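Local coordinates for protein B-cell differentiation antigen CD72 (Mus musculus, PDB 5B1R) that acts as a B-cell co-receptor with positive and negative roles, recognizing the Sm/ribonucleoprotein self-antigen and inhibiting B-cell receptor signalling on coligation, at residues A[13-18]-A[112-117]; A[45-50]-A[74-79]; A[66-71]-A[88-93]. The protein carries 2 engineered substitutions. All coordinates share one frame; numbering follows the deposited sequence. Where two conformers were deposited one is given.

Interaction 1. Residues A[13-18]-A[112-117]; sequences QERCFY and ICESEA
The Arg15 guanidinium meets Glu114 at its edge, in plane, while one of its faces is overlain by Phe17 CZ, 3.4 Å above the plane and offset toward the rim. The grip on Glu114 is side-on and two-pronged: NE gives to OE2 at 2.9 Å, and NH1 gives to OE1 on its syn side, also at 2.9 Å and nearly straight (177°). NE meets OE2 from above the carboxylate plane; the guanidinium and carboxylate planes are 29° apart. The Glu114 chain is extended beyond CG (chi2 171°), and the carboxylate at its end meets Arg15. Its OE1 also takes a bond from Ala42 N, so OE1 of the buried Glu114 has two donors. Phe17 lies beside Glu114 and points the same way, CD1 being 3.7 Å from Glu114 CB. On the face of Cys16 and Ser115, Cys16 SG, disulfide-bonded to Cys5, packs 3.7 Å from Ala117 CB. Hydrogen-bonded pairs Cys16–Ser115 and Tyr18–Cys113 flank the non-hydrogen-bonded pair Phe17–Glu114, and Ala117 N bonds Glu14 O beyond. This antiparallel pairing of an early strand with the last one closes the C-type lectin-like domain, bringing its chain ends together.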
loop_
_atom_site.group_PDB
_atom_site.type_symbol
_atom_site.label_atom_id
_atom_site.label_comp_id
_atom_site.label_asym_id
_atom_site.label_seq_id
_atom_site.Cartn_x
_atom_site.Cartn_y
_atom_site.Cartn_z
ATOM N N GLN A 13 -6.925 -11.370 -5.936
ATOM C CA GLN A 13 -7.033 -12.473 -4.987
ATOM C C GLN A 13 -8.383 -12.314 -4.246
ATOM O O GLN A 13 -9.424 -12.144 -4.879
ATOM C CB GLN A 13 -5.803 -12.508 -4.035
ATOM C CG GLN A 13 -4.448 -12.668 -4.728
ATOM C CD GLN A 13 -3.218 -12.576 -3.795
ATOM O OE1 GLN A 13 -3.233 -11.921 -2.718
ATOM N NE2 GLN A 13 -2.120 -13.201 -4.239
ATOM N N GLU A 14 -8.345 -12.351 -2.913
ATOM C CA GLU A 14 -9.467 -12.118 -1.988
ATOM C C GLU A 14 -9.408 -10.730 -1.358
ATOM O O GLU A 14 -9.944 -10.521 -0.260
ATOM C CB GLU A 14 -9.491 -13.186 -0.902
ATOM C CG GLU A 14 -9.669 -14.576 -1.458
ATOM C CD GLU A 14 -9.603 -15.606 -0.364
ATOM O OE1 GLU A 14 -8.492 -15.866 0.157
ATOM O OE2 GLU A 14 -10.665 -16.159 -0.015
ATOM N N ARG A 15 -8.783 -9.781 -2.069
ATOM C CA ARG A 15 -8.552 -8.435 -1.563
ATOM C C ARG A 15 -9.047 -7.378 -2.549
ATOM O O ARG A 15 -9.271 -7.651 -3.735
ATOM C CB ARG A 15 -7.055 -8.233 -1.346
ATOM C CG ARG A 15 -6.452 -9.249 -0.405
ATOM C CD ARG A 15 -5.026 -9.576 -0.777
ATOM N NE ARG A 15 -4.127 -8.485 -0.465
ATOM C CZ ARG A 15 -2.899 -8.354 -0.963
ATOM N NH1 ARG A 15 -2.152 -7.343 -0.567
ATOM N NH2 ARG A 15 -2.434 -9.205 -1.870
ATOM N N CYS A 16 -9.178 -6.162 -2.030
ATOM C CA CYS A 16 -9.505 -4.982 -2.811
ATOM C C CYS A 16 -8.590 -3.855 -2.350
ATOM O O CYS A 16 -8.454 -3.631 -1.148
ATOM C CB CYS A 16 -10.944 -4.554 -2.554
ATOM S SG CYS A 16 -12.185 -5.830 -2.847
ATOM N N PHE A 17 -8.015 -3.123 -3.305
ATOM C CA PHE A 17 -7.167 -1.978 -2.981
ATOM C C PHE A 17 -7.886 -0.672 -3.274
ATOM O O PHE A 17 -8.640 -0.557 -4.245
ATOM C CB PHE A 17 -5.881 -2.012 -3.790
ATOM C CG PHE A 17 -5.064 -3.234 -3.547
ATOM C CD1 PHE A 17 -4.339 -3.385 -2.373
ATOM C CD2 PHE A 17 -5.023 -4.241 -4.490
ATOM C CE1 PHE A 17 -3.598 -4.531 -2.156
ATOM C CE2 PHE A 17 -4.278 -5.373 -4.278
ATOM C CZ PHE A 17 -3.560 -5.523 -3.110
ATOM N N TYR A 18 -7.599 0.321 -2.441
ATOM C CA TYR A 18 -8.101 1.665 -2.626
ATOM C C TYR A 18 -6.910 2.620 -2.601
ATOM O O TYR A 18 -6.169 2.670 -1.600
ATOM C CB TYR A 18 -9.102 2.035 -1.521
ATOM C CG TYR A 18 -9.528 3.472 -1.606
ATOM C CD1 TYR A 18 -10.453 3.877 -2.556
ATOM C CD2 TYR A 18 -8.983 4.439 -0.757
ATOM C CE1 TYR A 18 -10.827 5.205 -2.646
ATOM C CE2 TYR A 18 -9.363 5.751 -0.847
ATOM C CZ TYR A 18 -10.280 6.129 -1.794
ATOM O OH TYR A 18 -10.667 7.432 -1.886
ATOM N N ILE A 112 -2.148 3.640 0.065
ATOM C CA ILE A 112 -2.964 2.571 -0.507
ATOM C C ILE A 112 -3.545 1.786 0.652
ATOM O O ILE A 112 -2.798 1.349 1.540
ATOM C CB ILE A 112 -2.149 1.627 -1.407
ATOM C CG1 ILE A 112 -1.350 2.432 -2.443
ATOM C CG2 ILE A 112 -3.074 0.599 -2.063
ATOM C CD1 ILE A 112 -0.262 1.655 -3.148
ATOM N N CYS A 113 -4.868 1.648 0.677
ATOM C CA CYS A 113 -5.550 0.806 1.651
ATOM C C CYS A 113 -5.947 -0.514 1.003
ATOM O O CYS A 113 -6.060 -0.611 -0.223
ATOM C CB CYS A 113 -6.820 1.483 2.159
ATOM S SG CYS A 113 -6.658 3.142 2.848
ATOM N N GLU A 114 -6.204 -1.515 1.836
ATOM C CA GLU A 114 -6.794 -2.742 1.331
ATOM C C GLU A 114 -7.863 -3.242 2.282
ATOM O O GLU A 114 -7.770 -3.076 3.508
ATOM C CB GLU A 114 -5.756 -3.824 1.070
ATOM C CG GLU A 114 -5.212 -4.533 2.257
ATOM C CD GLU A 114 -4.368 -5.723 1.824
ATOM O OE1 GLU A 114 -3.240 -5.505 1.423
ATOM O OE2 GLU A 114 -4.823 -6.887 1.856
ATOM N N SER A 115 -8.872 -3.860 1.695
ATOM C CA SER A 115 -9.907 -4.541 2.445
ATOM C C SER A 115 -10.036 -5.947 1.889
ATOM O O SER A 115 -9.434 -6.294 0.861
ATOM C CB SER A 115 -11.245 -3.804 2.291
ATOM O OG SER A 115 -11.810 -4.051 1.005
ATOM N N GLU A 116 -10.835 -6.774 2.536
ATOM C CA GLU A 116 -11.179 -8.035 1.917
ATOM C C GLU A 116 -12.144 -7.795 0.742
ATOM O O GLU A 116 -12.837 -6.779 0.687
ATOM C CB GLU A 116 -11.743 -9.026 2.944
ATOM C CG GLU A 116 -13.196 -8.837 3.354
ATOM C CD GLU A 116 -13.447 -7.749 4.395
ATOM O OE1 GLU A 116 -14.487 -7.823 5.079
ATOM O OE2 GLU A 116 -12.635 -6.812 4.534
ATOM N N ALA A 117 -12.142 -8.715 -0.219
ATOM C CA ALA A 117 -13.158 -8.753 -1.254
ATOM C C ALA A 117 -14.395 -9.441 -0.687
ATOM O O ALA A 117 -14.328 -10.129 0.324
ATOM C CB ALA A 117 -12.638 -9.490 -2.465
#

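Interaction 2. Residues A[45-50]-A[74-79]; sequences EPSKYY and SKKWRH. Unlike the reference sequence in segment 74-79: His79 (reference Gln).
Lys76 NZ is gripped by three oxygens of the segment 45-50: Glu45 OE2 at 2.8 Å, Ser47 O at 2.9 Å and Ser47 OG at 3.0 Å. The first is a salt bridge, in which the ammonium meets the carboxylate from above its plane, 35° out of it. Toward Ser47 O the nitrogen is tilted only moderately from the carbonyl plane. Lys76 bends at chi3 (-69°), which turns CE aside before NZ reaches the three acceptors. The other carboxylate oxygen, Glu45 OE1, accepts from Ser47 N, so Glu45 and Ser47 are tied to each other as well as to the lysine. Ser47 OG has a further partner in Asp44 O, and Trp77 NE1 approaches it at 3.5 Å in a weak hydrogen bond.

The Trp77 indole is sandwiched. Over one face lies Tyr50 CA, 3.5 Å from the centroid of the five-membered ring and 13° off its normal, a CH-pi contact; Tyr49 C covers the same face nearer the rim. Tyr50 CB adds a contact of 3.7 Å to Trp77 CD2. On the opposite face sits Lys76 CE, offset toward the rim, so the lysine chain both backs the indole and carries its charge to Glu45. Lys48 O comes to the ring edge, 3.3 Å from Trp77 CH2. The tyrosine rings themselves take little part: it is the backbone at residues 49 and 50 that rests on the tryptophan.

None of the touching residues is buried. Segment 74-79, with its 3-10 turn at 75-77, belongs to the long-loop region between strands 69-70 and 87-94, and it packs on the loop 45-50 that precedes helix 57-60, joining the two at the surface of the C-type lectin-like domain.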
loop_
_atom_site.group_PDB
_atom_site.type_symbol
_atom_site.label_atom_id
_atom_site.label_comp_id
_atom_site.label_asym_id
_atom_site.label_seq_id
_atom_site.Cartn_x
_atom_site.Cartn_y
_atom_site.Cartn_z
ATOM N N GLU A 45 5.478 -9.972 1.166
ATOM C CA GLU A 45 6.043 -11.060 0.382
ATOM C C GLU A 45 5.443 -11.041 -1.018
ATOM O O GLU A 45 4.273 -10.695 -1.208
ATOM C CB GLU A 45 5.750 -12.409 1.057
ATOM C CG GLU A 45 6.444 -12.574 2.403
ATOM C CD GLU A 45 7.927 -12.813 2.295
ATOM O OE1 GLU A 45 8.473 -12.952 1.172
ATOM O OE2 GLU A 45 8.555 -12.866 3.362
ATOM N N PRO A 46 6.211 -11.492 -2.012
ATOM C CA PRO A 46 7.591 -11.963 -1.883
ATOM C C PRO A 46 8.589 -10.825 -1.767
ATOM O O PRO A 46 8.398 -9.756 -2.356
ATOM C CB PRO A 46 7.831 -12.702 -3.198
ATOM C CG PRO A 46 6.934 -12.010 -4.162
ATOM C CD PRO A 46 5.707 -11.642 -3.390
ATOM N N SER A 47 9.657 -11.060 -1.011
ATOM C CA SER A 47 10.760 -10.110 -0.940
ATOM C C SER A 47 12.017 -10.847 -0.512
ATOM O O SER A 47 12.020 -11.560 0.490
ATOM C CB SER A 47 10.459 -8.971 0.035
ATOM O OG SER A 47 10.213 -9.452 1.346
ATOM N N LYS A 48 13.067 -10.726 -1.307
ATOM C CA LYS A 48 14.345 -11.334 -0.953
ATOM C C LYS A 48 15.255 -10.327 -0.269
ATOM O O LYS A 48 16.124 -10.710 0.516
ATOM C CB LYS A 48 15.040 -11.903 -2.190
ATOM C CG LYS A 48 16.347 -12.623 -1.870
ATOM C CD LYS A 48 16.931 -13.251 -3.107
ATOM C CE LYS A 48 18.239 -13.961 -2.787
ATOM N NZ LYS A 48 18.875 -14.535 -4.001
ATOM N N TYR A 49 15.068 -9.047 -0.593
ATOM C CA TYR A 49 15.841 -7.962 -0.004
ATOM C C TYR A 49 14.878 -6.887 0.445
ATOM O O TYR A 49 13.749 -6.825 -0.036
ATOM C CB TYR A 49 16.830 -7.382 -1.022
ATOM C CG TYR A 49 17.796 -8.410 -1.564
ATOM C CD1 TYR A 49 18.796 -8.939 -0.760
ATOM C CD2 TYR A 49 17.683 -8.877 -2.866
ATOM C CE1 TYR A 49 19.676 -9.891 -1.248
ATOM C CE2 TYR A 49 18.560 -9.828 -3.363
ATOM C CZ TYR A 49 19.546 -10.330 -2.551
ATOM O OH TYR A 49 20.403 -11.279 -3.050
ATOM N N TYR A 50 15.340 -6.031 1.345
ATOM C CA TYR A 50 14.444 -5.109 2.035
ATOM C C TYR A 50 13.711 -4.160 1.090
ATOM O O TYR A 50 12.607 -3.717 1.408
ATOM C CB TYR A 50 15.206 -4.292 3.096
ATOM C CG TYR A 50 16.172 -3.282 2.503
ATOM C CD1 TYR A 50 15.751 -1.994 2.181
ATOM C CD2 TYR A 50 17.499 -3.621 2.255
ATOM C CE1 TYR A 50 16.616 -1.082 1.609
ATOM C CE2 TYR A 50 18.385 -2.700 1.688
ATOM C CZ TYR A 50 17.933 -1.431 1.378
ATOM O OH TYR A 50 18.784 -0.504 0.818
ATOM N N SER A 74 6.788 -3.449 6.634
ATOM C CA SER A 74 7.116 -4.872 6.584
ATOM C C SER A 74 7.992 -5.233 7.777
ATOM O O SER A 74 9.169 -4.868 7.829
ATOM C CB SER A 74 7.825 -5.173 5.281
ATOM O OG SER A 74 8.203 -6.529 5.270
ATOM N N LYS A 75 7.420 -5.934 8.748
ATOM C CA LYS A 75 8.138 -6.210 9.989
ATOM C C LYS A 75 9.335 -7.128 9.816
ATOM O O LYS A 75 10.255 -7.093 10.630
ATOM C CB LYS A 75 7.193 -6.766 11.051
ATOM C CG LYS A 75 6.131 -5.775 11.463
ATOM C CD LYS A 75 5.258 -6.322 12.577
ATOM C CE LYS A 75 4.183 -5.326 12.976
ATOM N NZ LYS A 75 4.755 -3.975 13.211
ATOM N N LYS A 76 9.341 -7.945 8.758
ATOM C CA LYS A 76 10.433 -8.907 8.596
ATOM C C LYS A 76 11.791 -8.228 8.485
ATOM O O LYS A 76 12.800 -8.844 8.819
ATOM C CB LYS A 76 10.218 -9.817 7.388
ATOM C CG LYS A 76 10.265 -9.082 6.075
ATOM C CD LYS A 76 10.021 -9.966 4.854
ATOM C CE LYS A 76 11.154 -10.938 4.584
ATOM N NZ LYS A 76 11.054 -11.650 3.252
ATOM N N TRP A 77 11.823 -6.983 8.008
ATOM C CA TRP A 77 13.085 -6.291 7.797
ATOM C C TRP A 77 13.500 -5.438 8.985
ATOM O O TRP A 77 14.569 -4.852 8.952
ATOM C CB TRP A 77 13.036 -5.448 6.508
ATOM C CG TRP A 77 12.778 -6.290 5.299
ATOM C CD1 TRP A 77 11.636 -6.322 4.540
ATOM C CD2 TRP A 77 13.658 -7.274 4.739
ATOM N NE1 TRP A 77 11.766 -7.247 3.536
ATOM C CE2 TRP A 77 12.990 -7.853 3.638
ATOM C CE3 TRP A 77 14.944 -7.719 5.057
ATOM C CZ2 TRP A 77 13.572 -8.850 2.849
ATOM C CZ3 TRP A 77 15.516 -8.712 4.272
ATOM C CH2 TRP A 77 14.832 -9.265 3.187
ATOM N N ARG A 78 12.666 -5.340 10.020
ATOM C CA ARG A 78 12.952 -4.484 11.180
ATOM C C ARG A 78 13.382 -5.312 12.385
ATOM O O ARG A 78 12.725 -6.298 12.754
ATOM C CB ARG A 78 11.712 -3.689 11.580
ATOM C CG ARG A 78 11.080 -2.856 10.476
ATOM C CD ARG A 78 12.061 -1.908 9.766
ATOM N NE ARG A 78 11.295 -0.956 8.970
ATOM C CZ ARG A 78 10.947 0.259 9.390
ATOM N NH1 ARG A 78 10.195 1.030 8.623
ATOM N NH2 ARG A 78 11.337 0.701 10.582
ATOM N N HIS A 79 14.473 -4.912 13.024
ATOM C CA HIS A 79 14.922 -5.669 14.181
ATOM C C HIS A 79 14.136 -5.246 15.416
ATOM O O HIS A 79 14.177 -5.926 16.443
ATOM C CB HIS A 79 16.428 -5.537 14.399
ATOM C CG HIS A 79 16.875 -4.151 14.727
ATOM N ND1 HIS A 79 17.308 -3.262 13.767
ATOM C CD2 HIS A 79 16.973 -3.503 15.912
ATOM C CE1 HIS A 79 17.647 -2.124 14.345
ATOM N NE2 HIS A 79 17.453 -2.244 15.647
#

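Interaction 3. Residues A[66-71]-A[88-93]; sequences SKSYWI and CDKIKK. Unlike the reference sequence in segment 88-93: Asp89 (reference Val), Lys90 (reference Arg), Lys93 (reference Thr).
Segments 66-71 and 88-93 run antiparallel with a marked splay, their end-to-end directions 138° apart, and two bonds of 2.9 Å, Tyr69 N to Ile91 O and Ile91 N to Tyr69 O, define the hydrogen-bonded pair. They form one side of the three-stranded sheet of the C-type lectin-like domain, in which 87-94 is the middle strand. Ile71 N adds a nearly straight bond (174°) to Asp89 O, and a water at each end extends the pairing: one links Lys67 O with Lys93 N, the other Ile71 O with Asp89 N.

Trp70 and Lys90 form the neighbouring non-hydrogen-bonded pair. The indole turns its edge to the strand, with Asp89 O in the ring plane 3.3 Å from Trp70 CE3, while CZ3 reaches Cys88 CB at 3.5 Å. Its NE1 bonds Arg24 O and the ring packs on helix 26-35 through Leu26 and Ser29, while a disulfide joins Cys88 to Cys105, just past the neighbouring strand 97-104. Lys90 CG lies between the backbone N and the carbonyl carbon (chi1 71°), and the chain passes over Ser68 before NZ reaches Ser103 OG and Thr101 OG1.

The face of Tyr69 and Ile91 is apolar across the contact, with Tyr69 CB packed against Ile91 CG1; the phenol OH is held by Asp64 N. Asp89 OD2 forms a salt bridge with Arg100 NH1. Ile71 and Ile91 cross at about a right angle, Ile71 CD1 touching Ile91 CG2 at 3.6 Å.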
loop_
_atom_site.group_PDB
_atom_site.type_symbol
_atom_site.label_atom_id
_atom_site.label_comp_id
_atom_site.label_asym_id
_atom_site.label_seq_id
_atom_site.Cartn_x
_atom_site.Cartn_y
_atom_site.Cartn_z
ATOM N N SER A 66 5.208 9.475 -10.376
ATOM C CA SER A 66 5.864 10.627 -9.762
ATOM C C SER A 66 5.566 10.747 -8.266
ATOM O O SER A 66 6.036 11.682 -7.617
ATOM C CB SER A 66 5.444 11.921 -10.460
ATOM O OG SER A 66 4.120 12.276 -10.112
ATOM N N LYS A 67 4.779 9.819 -7.721
ATOM C CA LYS A 67 4.398 9.868 -6.312
ATOM C C LYS A 67 4.942 8.656 -5.566
ATOM O O LYS A 67 5.214 7.613 -6.156
ATOM C CB LYS A 67 2.869 9.884 -6.178
ATOM C CG LYS A 67 2.172 11.069 -6.839
ATOM C CD LYS A 67 2.277 12.318 -5.991
ATOM C CE LYS A 67 1.538 13.488 -6.635
ATOM N NZ LYS A 67 0.084 13.204 -6.786
ATOM N N SER A 68 5.091 8.796 -4.254
ATOM C CA SER A 68 5.376 7.654 -3.386
ATOM C C SER A 68 4.171 7.414 -2.515
ATOM O O SER A 68 3.515 8.371 -2.087
ATOM C CB SER A 68 6.559 7.936 -2.477
ATOM O OG SER A 68 7.740 8.203 -3.208
ATOM N N TYR A 69 3.885 6.139 -2.250
ATOM C CA TYR A 69 2.654 5.775 -1.548
ATOM C C TYR A 69 2.941 5.089 -0.226
ATOM O O TYR A 69 3.645 4.079 -0.193
ATOM C CB TYR A 69 1.797 4.833 -2.410
ATOM C CG TYR A 69 1.288 5.506 -3.672
ATOM C CD1 TYR A 69 2.091 5.618 -4.796
ATOM C CD2 TYR A 69 0.001 6.042 -3.719
ATOM C CE1 TYR A 69 1.641 6.271 -5.932
ATOM C CE2 TYR A 69 -0.468 6.687 -4.855
ATOM C CZ TYR A 69 0.354 6.792 -5.962
ATOM O OH TYR A 69 -0.084 7.431 -7.107
ATOM N N TRP A 70 2.373 5.599 0.863
ATOM C CA TRP A 70 2.436 4.872 2.126
ATOM C C TRP A 70 1.768 3.501 2.011
ATOM O O TRP A 70 0.661 3.385 1.467
ATOM C CB TRP A 70 1.759 5.649 3.251
ATOM C CG TRP A 70 2.444 6.888 3.742
ATOM C CD1 TRP A 70 1.890 8.120 3.840
ATOM C CD2 TRP A 70 3.769 6.984 4.282
ATOM N NE1 TRP A 70 2.795 8.995 4.394
ATOM C CE2 TRP A 70 3.963 8.326 4.672
ATOM C CE3 TRP A 70 4.816 6.070 4.460
ATOM C CZ2 TRP A 70 5.157 8.774 5.259
ATOM C CZ3 TRP A 70 5.999 6.520 5.019
ATOM C CH2 TRP A 70 6.161 7.859 5.407
ATOM N N ILE A 71 2.427 2.488 2.572
ATOM C CA ILE A 71 1.892 1.133 2.651
ATOM C C ILE A 71 2.199 0.578 4.049
ATOM O O ILE A 71 2.848 1.234 4.874
ATOM C CB ILE A 71 2.491 0.203 1.552
ATOM C CG1 ILE A 71 4.018 0.063 1.687
ATOM C CG2 ILE A 71 2.096 0.706 0.153
ATOM C CD1 ILE A 71 4.564 -1.156 0.993
ATOM N N CYS A 88 8.914 4.821 8.449
ATOM C CA CYS A 88 7.801 4.066 7.915
ATOM C C CYS A 88 8.100 3.717 6.461
ATOM O O CYS A 88 9.112 4.171 5.917
ATOM C CB CYS A 88 6.505 4.875 8.033
ATOM S SG CYS A 88 5.902 5.046 9.740
ATOM N N ASP A 89 7.233 2.913 5.849
ATOM C CA ASP A 89 7.532 2.326 4.541
ATOM C C ASP A 89 6.619 2.907 3.478
ATOM O O ASP A 89 5.392 2.925 3.647
ATOM C CB ASP A 89 7.319 0.807 4.545
ATOM C CG ASP A 89 8.281 0.052 5.447
ATOM O OD1 ASP A 89 9.016 0.676 6.224
ATOM O OD2 ASP A 89 8.270 -1.200 5.383
ATOM N N LYS A 90 7.212 3.341 2.367
ATOM C CA LYS A 90 6.430 3.801 1.232
ATOM C C LYS A 90 7.002 3.169 -0.016
ATOM O O LYS A 90 8.174 2.822 -0.052
ATOM C CB LYS A 90 6.448 5.327 1.137
ATOM C CG LYS A 90 7.796 5.896 0.707
ATOM C CD LYS A 90 7.880 7.412 0.867
ATOM C CE LYS A 90 9.070 7.980 0.112
ATOM N NZ LYS A 90 10.341 7.406 0.601
ATOM N N ILE A 91 6.183 3.019 -1.047
ATOM C CA ILE A 91 6.698 2.544 -2.323
ATOM C C ILE A 91 6.999 3.744 -3.227
ATOM O O ILE A 91 6.257 4.724 -3.270
ATOM C CB ILE A 91 5.772 1.507 -3.004
ATOM C CG1 ILE A 91 4.364 2.069 -3.247
ATOM C CG2 ILE A 91 5.736 0.240 -2.158
ATOM C CD1 ILE A 91 3.478 1.139 -4.087
ATOM N N LYS A 92 8.098 3.631 -3.949
ATOM C CA LYS A 92 8.581 4.705 -4.808
ATOM C C LYS A 92 9.137 4.082 -6.070
ATOM O O LYS A 92 9.741 3.004 -6.026
ATOM C CB LYS A 92 9.657 5.503 -4.078
ATOM C CG LYS A 92 10.236 6.636 -4.903
ATOM C CD LYS A 92 11.066 7.557 -4.025
ATOM C CE LYS A 92 11.563 8.792 -4.781
ATOM N NZ LYS A 92 12.076 9.810 -3.830
ATOM N N LYS A 93 8.923 4.741 -7.204
ATOM C CA LYS A 93 9.330 4.151 -8.470
ATOM C C LYS A 93 10.713 4.589 -8.876
ATOM O O LYS A 93 10.996 5.783 -8.964
ATOM C CB LYS A 93 8.344 4.463 -9.600
ATOM C CG LYS A 93 8.547 3.529 -10.792
ATOM C CD LYS A 93 7.474 3.643 -11.846
ATOM C CE LYS A 93 7.651 2.525 -12.863
ATOM N NZ LYS A 93 6.878 2.763 -14.114
HETATM O O HOH W 1 7.472 7.199 -7.498
HETATM O O HOH W 2 4.701 2.140 6.821
#

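Overall arrangement
All three contacts belong to one C-type lectin-like domain. Interactions 1 and 3 have centres about 17 Å apart, on opposite sides of the chain's centre, yet Ile112 bridges them: its N lies 3.2 Å from Trp70 O, a probable hydrogen bond, and its CD1 packs on Tyr69, Ile71 and Ile91. Interaction 2, the surface loop contact, has its centre about 15 Å from that of interaction 3, and the two are joined through Asp89, whose OD1 forms a 2.7 Å salt bridge with Arg78 NH1 and whose OD2 accepts a probable hydrogen bond from Ser74 N. Interactions 1 and 2 do not touch, with nearest atoms about 7 Å apart. Interaction 3 thus links the pairing of strands 15-21 and 109-119 to the loops.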